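Local coordinates for protein UDP-N-acetylglucosamine 4,6-dehydratase (Vibrio fischeri, PDB 3PVZ) that binds NAD and probably acts as a lyase, dehydrating UDP-N-acetylglucosamine to a 4-keto-6-deoxy sugar nucleotide, at residues T133-I138 against Q363-R368; F185-S190 against E252-F257; Q216-Q219 against P223-A226. All coordinates share one frame; numbering follows the deposited sequence.

Overall arrangement
From the N terminus, the chain enters the nine-stranded sheet and reaches helix 131-154, where contact 1 (133-138 with 363-368) opens the widest loop, closed only near the end of helix 351-367. Nested inside it, contact 2 (185-190 with 252-257) joins the end of helix 174-189 to the turn leading into strand 255-259. Contact 3 (216-219 with 223-226) is nested in turn within the loop of contact 2 and ties helix 210-219 to the strand that directly follows it. None of the three touches another. Contacts 2 and 3 lie on opposite sides of the chain's centre, whereas contacts 1 and 3 both adjoin the second subunit.

Contact 1. Residues T133-I138 against Q363-R368; sequences TLMRMI and QMKTDR
Met135 meets Met364 and Lys365 in a small, largely apolar helix-to-helix contact that joins helix 131-154, beside the Rossmann-type sheet, to the last turn of helix 351-367 near the C terminus. Both methionines are selenomethionines. The helices remain well separated here, the closest CA atoms, those of Met135 and Lys365, lying 9.1 Å apart, and long side chains span the gap. Met135 holds its CG opposite the backbone N (chi1 178°), which sends the chain out toward the other helix, and the bends that follow turn its terminal methyl across the base of Met364. Met135 CE lies 3.8 Å from Met364 CB and 4.0 Å from Met364 SE, so one methyl touches both the root and the selenium of its neighbour. Lys365 supplies the second point of contact: its aliphatic chain, extended beyond CG, runs obliquely over Met135 and places CE 3.9 Å from Met135 SE. Its NZ continues to a salt bridge with Asp139, one turn beyond Met135 on helix 131-154. The lysine thus lays its last methylene, CE, against the selenium while its charge is met on the opposing helix. Trp370 and Ile361 also pack on Met135, helix 372-382 covers Met364, and Glu102 of the second subunit adjoins Met135. The arrangement is that of the penultimate helix of the chain, 351-367, packed on a helix that flanks the Rossmann-type sheet, bridged by side chains next to the second subunit.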
loop_
_atom_site.group_PDB
_atom_site.type_symbol
_atom_site.label_atom_id
_atom_site.label_comp_id
_atom_site.label_asym_id
_atom_site.label_seq_id
_atom_site.Cartn_x
_atom_site.Cartn_y
_atom_site.Cartn_z
ATOM N N THR A 133 1.799 -8.087 -11.919
ATOM C CA THR A 133 0.841 -7.238 -11.234
ATOM C C THR A 133 -0.607 -7.680 -11.495
ATOM O O THR A 133 -1.433 -7.675 -10.583
ATOM C CB THR A 133 1.026 -5.763 -11.613
ATOM O OG1 THR A 133 2.413 -5.406 -11.515
ATOM C CG2 THR A 133 0.246 -4.894 -10.676
ATOM N N LEU A 134 -0.887 -8.119 -12.716
ATOM C CA LEU A 134 -2.209 -8.587 -13.103
ATOM C C LEU A 134 -2.612 -9.818 -12.321
ATOM O O LEU A 134 -3.757 -9.967 -11.943
ATOM C CB LEU A 134 -2.197 -8.908 -14.597
ATOM C CG LEU A 134 -3.478 -9.200 -15.382
ATOM C CD1 LEU A 134 -4.561 -8.151 -15.141
ATOM C CD2 LEU A 134 -3.157 -9.286 -16.872
HETATM N N MSE A 135 -1.671 -10.724 -12.102
HETATM C CA MSE A 135 -1.950 -11.933 -11.326
HETATM C C MSE A 135 -2.207 -11.530 -9.888
HETATM O O MSE A 135 -3.107 -12.050 -9.271
HETATM C CB MSE A 135 -0.795 -12.929 -11.376
HETATM C CG MSE A 135 -0.968 -14.189 -10.580
HETATM SE SE MSE A 135 -2.467 -15.206 -11.182
HETATM C CE MSE A 135 -1.503 -16.268 -12.536
ATOM N N ARG A 136 -1.445 -10.573 -9.373
ATOM C CA ARG A 136 -1.670 -10.133 -8.013
ATOM C C ARG A 136 -3.071 -9.530 -7.837
ATOM O O ARG A 136 -3.687 -9.686 -6.817
ATOM C CB ARG A 136 -0.587 -9.140 -7.546
ATOM C CG ARG A 136 -0.859 -8.678 -6.140
ATOM C CD ARG A 136 0.182 -7.756 -5.564
ATOM N NE ARG A 136 -0.288 -7.298 -4.263
ATOM C CZ ARG A 136 -0.179 -6.056 -3.794
ATOM N NH1 ARG A 136 0.377 -5.090 -4.500
ATOM N NH2 ARG A 136 -0.694 -5.748 -2.633
HETATM N N MSE A 137 -3.533 -8.810 -8.838
HETATM C CA MSE A 137 -4.828 -8.146 -8.815
HETATM C C MSE A 137 -5.906 -9.201 -8.791
HETATM O O MSE A 137 -6.919 -9.041 -8.166
HETATM C CB MSE A 137 -4.955 -7.220 -10.077
HETATM C CG MSE A 137 -6.356 -7.042 -10.631
HETATM SE SE MSE A 137 -6.474 -5.901 -12.227
HETATM C CE MSE A 137 -6.461 -4.298 -11.036
ATOM N N ILE A 138 -5.682 -10.290 -9.502
ATOM C CA ILE A 138 -6.623 -11.405 -9.490
ATOM C C ILE A 138 -6.641 -12.054 -8.096
ATOM O O ILE A 138 -7.711 -12.423 -7.610
ATOM C CB ILE A 138 -6.269 -12.473 -10.541
ATOM C CG1 ILE A 138 -6.577 -11.971 -11.948
ATOM C CG2 ILE A 138 -7.039 -13.753 -10.278
ATOM C CD1 ILE A 138 -5.873 -12.789 -12.988
ATOM N N GLN A 363 -2.735 -23.493 -12.214
ATOM C CA GLN A 363 -1.717 -24.101 -13.080
ATOM C C GLN A 363 -0.728 -23.070 -13.601
ATOM O O GLN A 363 0.432 -23.380 -13.791
ATOM C CB GLN A 363 -2.338 -24.875 -14.267
ATOM C CG GLN A 363 -1.329 -25.809 -15.033
ATOM C CD GLN A 363 -0.862 -27.048 -14.206
ATOM O OE1 GLN A 363 -1.686 -27.859 -13.759
ATOM N NE2 GLN A 363 0.461 -27.187 -14.011
HETATM N N MSE A 364 -1.166 -21.851 -13.868
HETATM C CA MSE A 364 -0.209 -20.817 -14.180
HETATM C C MSE A 364 0.743 -20.646 -12.989
HETATM O O MSE A 364 1.938 -20.518 -13.161
HETATM C CB MSE A 364 -0.908 -19.502 -14.496
HETATM C CG MSE A 364 -1.597 -19.463 -15.848
HETATM SE SE MSE A 364 -2.490 -17.748 -16.114
HETATM C CE MSE A 364 -4.233 -18.433 -16.714
ATOM N N LYS A 365 0.207 -20.653 -11.779
ATOM C CA LYS A 365 1.040 -20.501 -10.582
ATOM C C LYS A 365 1.995 -21.678 -10.349
ATOM O O LYS A 365 3.059 -21.507 -9.773
ATOM C CB LYS A 365 0.176 -20.311 -9.356
ATOM C CG LYS A 365 -0.498 -18.947 -9.294
ATOM C CD LYS A 365 -1.352 -18.873 -8.103
ATOM C CE LYS A 365 -2.219 -17.627 -8.091
ATOM N NZ LYS A 365 -2.981 -17.479 -6.786
ATOM N N THR A 366 1.599 -22.861 -10.788
ATOM C CA THR A 366 2.396 -24.059 -10.623
ATOM C C THR A 366 3.538 -23.996 -11.602
ATOM O O THR A 366 4.674 -24.271 -11.235
ATOM C CB THR A 366 1.556 -25.318 -10.861
ATOM O OG1 THR A 366 0.640 -25.467 -9.772
ATOM C CG2 THR A 366 2.435 -26.579 -10.977
ATOM N N ASP A 367 3.233 -23.588 -12.831
ATOM C CA ASP A 367 4.228 -23.476 -13.877
ATOM C C ASP A 367 5.264 -22.374 -13.607
ATOM O O ASP A 367 6.328 -22.346 -14.235
ATOM C CB ASP A 367 3.541 -23.250 -15.234
ATOM C CG ASP A 367 2.560 -24.376 -15.599
ATOM O OD1 ASP A 367 2.623 -25.457 -14.977
ATOM O OD2 ASP A 367 1.714 -24.172 -16.496
ATOM N N ARG A 368 4.953 -21.492 -12.665
ATOM C CA ARG A 368 5.805 -20.368 -12.268
ATOM C C ARG A 368 6.024 -19.421 -13.421
ATOM O O ARG A 368 6.957 -18.619 -13.399
ATOM C CB ARG A 368 7.173 -20.798 -11.694
ATOM C CG ARG A 368 7.207 -21.935 -10.660
ATOM C CD ARG A 368 6.215 -21.804 -9.556
ATOM N NE ARG A 368 6.778 -21.410 -8.259
ATOM C CZ ARG A 368 6.066 -21.402 -7.126
ATOM N NH1 ARG A 368 4.792 -21.797 -7.149
ATOM N NH2 ARG A 368 6.620 -21.030 -5.965
#

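Contact 2. Residues F185-S190 against E252-F257; sequences FLMRKS and ENRDIF
Hydrogen bonding dominates where Ser190, at the end of helix 174-189, meets Asn253 and Arg254 of the type II turn from Glu252 to Asp255. Asn253 ND2 donates to Ser190 O at 2.7 Å with an N-H...O angle of 159°; the carbonyl oxygen lies nearly in the plane of the amide, whereas the donor is tilted from the plane of the carbonyl. The other end of the same amide is also held, Asn253 OD1 accepting from the backbone N of Ile195, which fixes the rotation of the group. Arg254 NH2 adds a weak bond to Ser190 OG, 3.2 Å long and bent to 125°. That hydroxyl donates to Met187 O at 2.6 Å, turned back onto the helix by a chi1 of 70° that sets OG between the backbone N and the carbonyl carbon.

Non-polar contact is slight. The selenium of Met187, a selenomethionine, approaches the edge of the Arg254 guanidinium near its plane, with Met187 SE 4.3 Å from Arg254 CD.

Strand 194-198, reached by the chain just after Ser190, lies beside strand 255-259 and hydrogen-bonds to Arg254, Asp255 and Phe257, while strand 340-344 flanks strand 255-259 on its other side. Helices 131-154 and 351-367 pack against helix 174-189, whose end meets the turn at the start of strand 255-259, an interior strand of the large mixed sheet.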
loop_
_atom_site.group_PDB
_atom_site.type_symbol
_atom_site.label_atom_id
_atom_site.label_comp_id
_atom_site.label_asym_id
_atom_site.label_seq_id
_atom_site.Cartn_x
_atom_site.Cartn_y
_atom_site.Cartn_z
ATOM N N PHE A 185 -18.029 -15.157 -8.173
ATOM C CA PHE A 185 -17.657 -15.900 -6.972
ATOM C C PHE A 185 -18.526 -15.498 -5.808
ATOM O O PHE A 185 -18.868 -16.336 -4.986
ATOM C CB PHE A 185 -16.155 -15.730 -6.611
ATOM C CG PHE A 185 -15.232 -16.574 -7.447
ATOM C CD1 PHE A 185 -14.914 -17.859 -7.060
ATOM C CD2 PHE A 185 -14.763 -16.107 -8.664
ATOM C CE1 PHE A 185 -14.091 -18.665 -7.849
ATOM C CE2 PHE A 185 -13.954 -16.883 -9.473
ATOM C CZ PHE A 185 -13.596 -18.172 -9.063
ATOM N N LEU A 186 -18.815 -14.203 -5.713
ATOM C CA LEU A 186 -19.688 -13.636 -4.687
ATOM C C LEU A 186 -21.113 -14.226 -4.809
ATOM O O LEU A 186 -21.757 -14.506 -3.845
ATOM C CB LEU A 186 -19.818 -12.139 -4.893
ATOM C CG LEU A 186 -19.146 -11.112 -4.011
ATOM C CD1 LEU A 186 -17.666 -11.366 -3.885
ATOM C CD2 LEU A 186 -19.460 -9.682 -4.549
HETATM N N MSE A 187 -21.608 -14.350 -6.023
HETATM C CA MSE A 187 -22.931 -14.884 -6.215
HETATM C C MSE A 187 -22.969 -16.313 -5.698
HETATM O O MSE A 187 -23.955 -16.685 -5.108
HETATM C CB MSE A 187 -23.401 -14.793 -7.677
HETATM C CG MSE A 187 -23.792 -13.404 -8.185
HETATM SE SE MSE A 187 -24.898 -12.243 -7.010
HETATM C CE MSE A 187 -23.450 -11.192 -6.151
ATOM N N ARG A 188 -21.916 -17.108 -5.897
ATOM C CA ARG A 188 -21.923 -18.487 -5.402
ATOM C C ARG A 188 -21.953 -18.487 -3.897
ATOM O O ARG A 188 -22.714 -19.250 -3.296
ATOM C CB ARG A 188 -20.718 -19.283 -5.855
ATOM C CG ARG A 188 -20.643 -20.655 -5.230
ATOM C CD ARG A 188 -19.691 -21.599 -5.994
ATOM N NE ARG A 188 -18.293 -21.222 -5.792
ATOM C CZ ARG A 188 -17.266 -21.867 -6.316
ATOM N NH1 ARG A 188 -16.042 -21.442 -6.078
ATOM N NH2 ARG A 188 -17.457 -22.931 -7.108
ATOM N N LYS A 189 -21.112 -17.653 -3.295
ATOM C CA LYS A 189 -21.051 -17.539 -1.820
ATOM C C LYS A 189 -22.306 -16.991 -1.164
ATOM O O LYS A 189 -22.570 -17.272 0.001
ATOM C CB LYS A 189 -19.873 -16.669 -1.393
ATOM C CG LYS A 189 -18.509 -17.375 -1.504
ATOM C CD LYS A 189 -18.504 -18.685 -0.688
ATOM C CE LYS A 189 -17.133 -19.325 -0.572
ATOM N NZ LYS A 189 -16.550 -19.667 -1.868
ATOM N N SER A 190 -23.060 -16.194 -1.906
ATOM C CA SER A 190 -24.310 -15.653 -1.417
ATOM C C SER A 190 -25.422 -16.684 -1.279
ATOM O O SER A 190 -26.429 -16.377 -0.687
ATOM C CB SER A 190 -24.802 -14.521 -2.302
ATOM O OG SER A 190 -25.214 -14.985 -3.533
ATOM N N GLU A 252 -29.815 -6.274 2.239
ATOM C CA GLU A 252 -30.207 -7.653 2.182
ATOM C C GLU A 252 -29.264 -8.405 1.275
ATOM O O GLU A 252 -28.555 -7.800 0.483
ATOM C CB GLU A 252 -31.647 -7.777 1.694
ATOM C CG GLU A 252 -32.618 -7.153 2.654
ATOM C CD GLU A 252 -34.039 -7.333 2.188
ATOM O OE1 GLU A 252 -34.546 -8.469 2.315
ATOM O OE2 GLU A 252 -34.624 -6.355 1.689
ATOM N N ASN A 253 -29.276 -9.732 1.383
ATOM C CA ASN A 253 -28.494 -10.592 0.473
ATOM C C ASN A 253 -28.670 -10.125 -0.953
ATOM O O ASN A 253 -29.772 -10.095 -1.438
ATOM C CB ASN A 253 -28.867 -12.095 0.577
ATOM C CG ASN A 253 -27.746 -13.020 0.023
ATOM O OD1 ASN A 253 -26.592 -12.597 -0.139
ATOM N ND2 ASN A 253 -28.078 -14.286 -0.233
ATOM N N ARG A 254 -27.550 -9.800 -1.593
ATOM C CA ARG A 254 -27.453 -9.328 -2.981
ATOM C C ARG A 254 -27.790 -7.860 -3.266
ATOM O O ARG A 254 -27.811 -7.466 -4.427
ATOM C CB ARG A 254 -28.265 -10.221 -3.929
ATOM C CG ARG A 254 -27.870 -11.648 -3.867
ATOM C CD ARG A 254 -28.641 -12.496 -4.874
ATOM N NE ARG A 254 -28.213 -13.842 -4.605
ATOM C CZ ARG A 254 -28.848 -14.717 -3.835
ATOM N NH1 ARG A 254 -30.039 -14.431 -3.328
ATOM N NH2 ARG A 254 -28.287 -15.916 -3.616
ATOM N N ASP A 255 -28.016 -7.033 -2.252
ATOM C CA ASP A 255 -28.328 -5.636 -2.509
ATOM C C ASP A 255 -27.024 -4.875 -2.846
ATOM O O ASP A 255 -26.010 -5.066 -2.153
ATOM C CB ASP A 255 -28.870 -4.994 -1.262
ATOM C CG ASP A 255 -30.321 -5.253 -1.014
ATOM O OD1 ASP A 255 -31.044 -5.882 -1.826
ATOM O OD2 ASP A 255 -30.747 -4.735 0.035
ATOM N N ILE A 256 -27.059 -4.051 -3.899
ATOM C CA ILE A 256 -26.008 -3.102 -4.205
ATOM C C ILE A 256 -26.544 -1.705 -3.865
ATOM O O ILE A 256 -27.460 -1.188 -4.524
ATOM C CB ILE A 256 -25.584 -3.063 -5.706
ATOM C CG1 ILE A 256 -25.228 -4.447 -6.262
ATOM C CG2 ILE A 256 -24.391 -2.111 -5.881
ATOM C CD1 ILE A 256 -25.152 -4.462 -7.802
ATOM N N PHE A 257 -25.974 -1.100 -2.836
ATOM C CA PHE A 257 -26.360 0.255 -2.426
ATOM C C PHE A 257 -25.589 1.261 -3.272
ATOM O O PHE A 257 -24.449 1.004 -3.642
ATOM C CB PHE A 257 -26.057 0.457 -0.945
ATOM C CG PHE A 257 -27.101 -0.095 -0.025
ATOM C CD1 PHE A 257 -27.796 -1.276 -0.331
ATOM C CD2 PHE A 257 -27.423 0.574 1.163
ATOM C CE1 PHE A 257 -28.775 -1.773 0.524
ATOM C CE2 PHE A 257 -28.402 0.067 2.037
ATOM C CZ PHE A 257 -29.074 -1.090 1.726
#

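Contact 3. Residues Q216-Q219 against P223-A226; sequences QRIQ and PIVA
Arg217 and Ile218 of helix 210-219 reach over the short turn that follows the helix to touch Pro223 and Ile224, at the start of strand 224-227. The first shell has two parts. In one, the aliphatic stem of Arg217 bends round the carbonyl of Pro223: Arg217 CD lies 3.2 Å from Pro223 O, Arg217 CG 3.5 Å and Arg217 CB 3.7 Å. No hydrogen bond crosses between the two segments, and the carbonyl oxygen sits at the edge of the guanidinium, near its plane. In the other part, two isoleucines meet methyl to methyl, Ile218 CD1 standing 4.0 Å from Ile224 CD1, with the side chains at an oblique angle. The CD1 of Ile224 also comes within 4.3 Å of Arg217 CB, so this one methyl touches both helical residues.

The shape of the arginine explains the first part. A bend at chi2 (-71°) brings CD back beside Pro223 O, close to the oxygen that CB and CG already adjoin, and a further bend at chi3 (68°) turns the head group. The polar end is held from outside the two segments: NH2 bonds to Gln222 OE1 in the connecting turn and forms a salt bridge with Glu75 of the second subunit. Arg217 thus links the helix, the turn and the neighbouring subunit.

Farther out, Trp307 packs on both isoleucines, and Phe214, one turn earlier on helix 210-219, covers Ile224. Helix 270-280 contributes Tyr277 and Leu278 against Ile218 and Ala274 against Ile224, while helix 291-300 lies against Pro223. Strand 224-227 is an outer strand of a three-stranded parallel sheet, bonded through Ile224 and Ala226 to strand 306-312, and helix 210-219 leads directly into it through the turn.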
loop_
_atom_site.group_PDB
_atom_site.type_symbol
_atom_site.label_atom_id
_atom_site.label_comp_id
_atom_site.label_asym_id
_atom_site.label_seq_id
_atom_site.Cartn_x
_atom_site.Cartn_y
_atom_site.Cartn_z
ATOM N N GLN A 216 -0.142 16.307 -3.306
ATOM C CA GLN A 216 1.266 15.960 -3.380
ATOM C C GLN A 216 1.989 16.992 -4.191
ATOM O O GLN A 216 3.028 17.509 -3.776
ATOM C CB GLN A 216 1.437 14.561 -3.973
ATOM C CG GLN A 216 0.830 13.474 -3.122
ATOM C CD GLN A 216 1.567 13.283 -1.810
ATOM O OE1 GLN A 216 1.061 13.651 -0.757
ATOM N NE2 GLN A 216 2.764 12.704 -1.867
ATOM N N ARG A 217 1.408 17.335 -5.340
ATOM C CA ARG A 217 1.982 18.362 -6.184
ATOM C C ARG A 217 2.163 19.658 -5.392
ATOM O O ARG A 217 3.230 20.260 -5.435
ATOM C CB ARG A 217 1.133 18.617 -7.441
ATOM C CG ARG A 217 0.880 17.407 -8.346
ATOM C CD ARG A 217 2.066 16.914 -9.124
ATOM N NE ARG A 217 3.130 16.315 -8.319
ATOM C CZ ARG A 217 3.055 15.171 -7.632
ATOM N NH1 ARG A 217 1.937 14.441 -7.562
ATOM N NH2 ARG A 217 4.125 14.756 -6.990
ATOM N N ILE A 218 1.150 20.080 -4.650
ATOM C CA ILE A 218 1.275 21.318 -3.882
ATOM C C ILE A 218 2.396 21.210 -2.853
ATOM O O ILE A 218 3.168 22.146 -2.661
ATOM C CB ILE A 218 -0.019 21.699 -3.119
ATOM C CG1 ILE A 218 -1.155 22.030 -4.081
ATOM C CG2 ILE A 218 0.237 22.922 -2.226
ATOM C CD1 ILE A 218 -0.816 23.162 -5.055
ATOM N N GLN A 219 2.468 20.062 -2.199
ATOM C CA GLN A 219 3.454 19.818 -1.162
ATOM C C GLN A 219 4.908 19.787 -1.699
ATOM O O GLN A 219 5.861 20.105 -0.968
ATOM C CB GLN A 219 3.111 18.482 -0.506
ATOM C CG GLN A 219 3.551 18.302 0.904
ATOM C CD GLN A 219 3.043 16.970 1.448
ATOM O OE1 GLN A 219 1.833 16.799 1.674
ATOM N NE2 GLN A 219 3.957 16.007 1.621
ATOM N N PRO A 223 3.992 21.290 -10.668
ATOM C CA PRO A 223 2.791 21.660 -11.410
ATOM C C PRO A 223 1.588 20.737 -11.155
ATOM O O PRO A 223 1.761 19.523 -10.973
ATOM C CB PRO A 223 3.221 21.541 -12.868
ATOM C CG PRO A 223 4.691 21.498 -12.879
ATOM C CD PRO A 223 5.164 21.074 -11.537
ATOM N N ILE A 224 0.385 21.313 -11.161
ATOM C CA ILE A 224 -0.833 20.529 -11.155
ATOM C C ILE A 224 -1.198 20.181 -12.586
ATOM O O ILE A 224 -1.156 21.056 -13.491
ATOM C CB ILE A 224 -2.008 21.310 -10.541
ATOM C CG1 ILE A 224 -1.682 21.744 -9.094
ATOM C CG2 ILE A 224 -3.317 20.496 -10.639
ATOM C CD1 ILE A 224 -2.351 20.995 -8.067
ATOM N N VAL A 225 -1.588 18.924 -12.781
ATOM C CA VAL A 225 -1.929 18.372 -14.076
ATOM C C VAL A 225 -3.317 17.748 -13.954
ATOM O O VAL A 225 -3.582 17.018 -13.022
ATOM C CB VAL A 225 -0.869 17.312 -14.491
ATOM C CG1 VAL A 225 -1.358 16.435 -15.644
ATOM C CG2 VAL A 225 0.447 17.984 -14.870
ATOM N N ALA A 226 -4.229 18.060 -14.858
ATOM C CA ALA A 226 -5.609 17.587 -14.726
ATOM C C ALA A 226 -6.353 17.674 -16.035
ATOM O O ALA A 226 -6.304 18.708 -16.698
ATOM C CB ALA A 226 -6.331 18.394 -13.709
#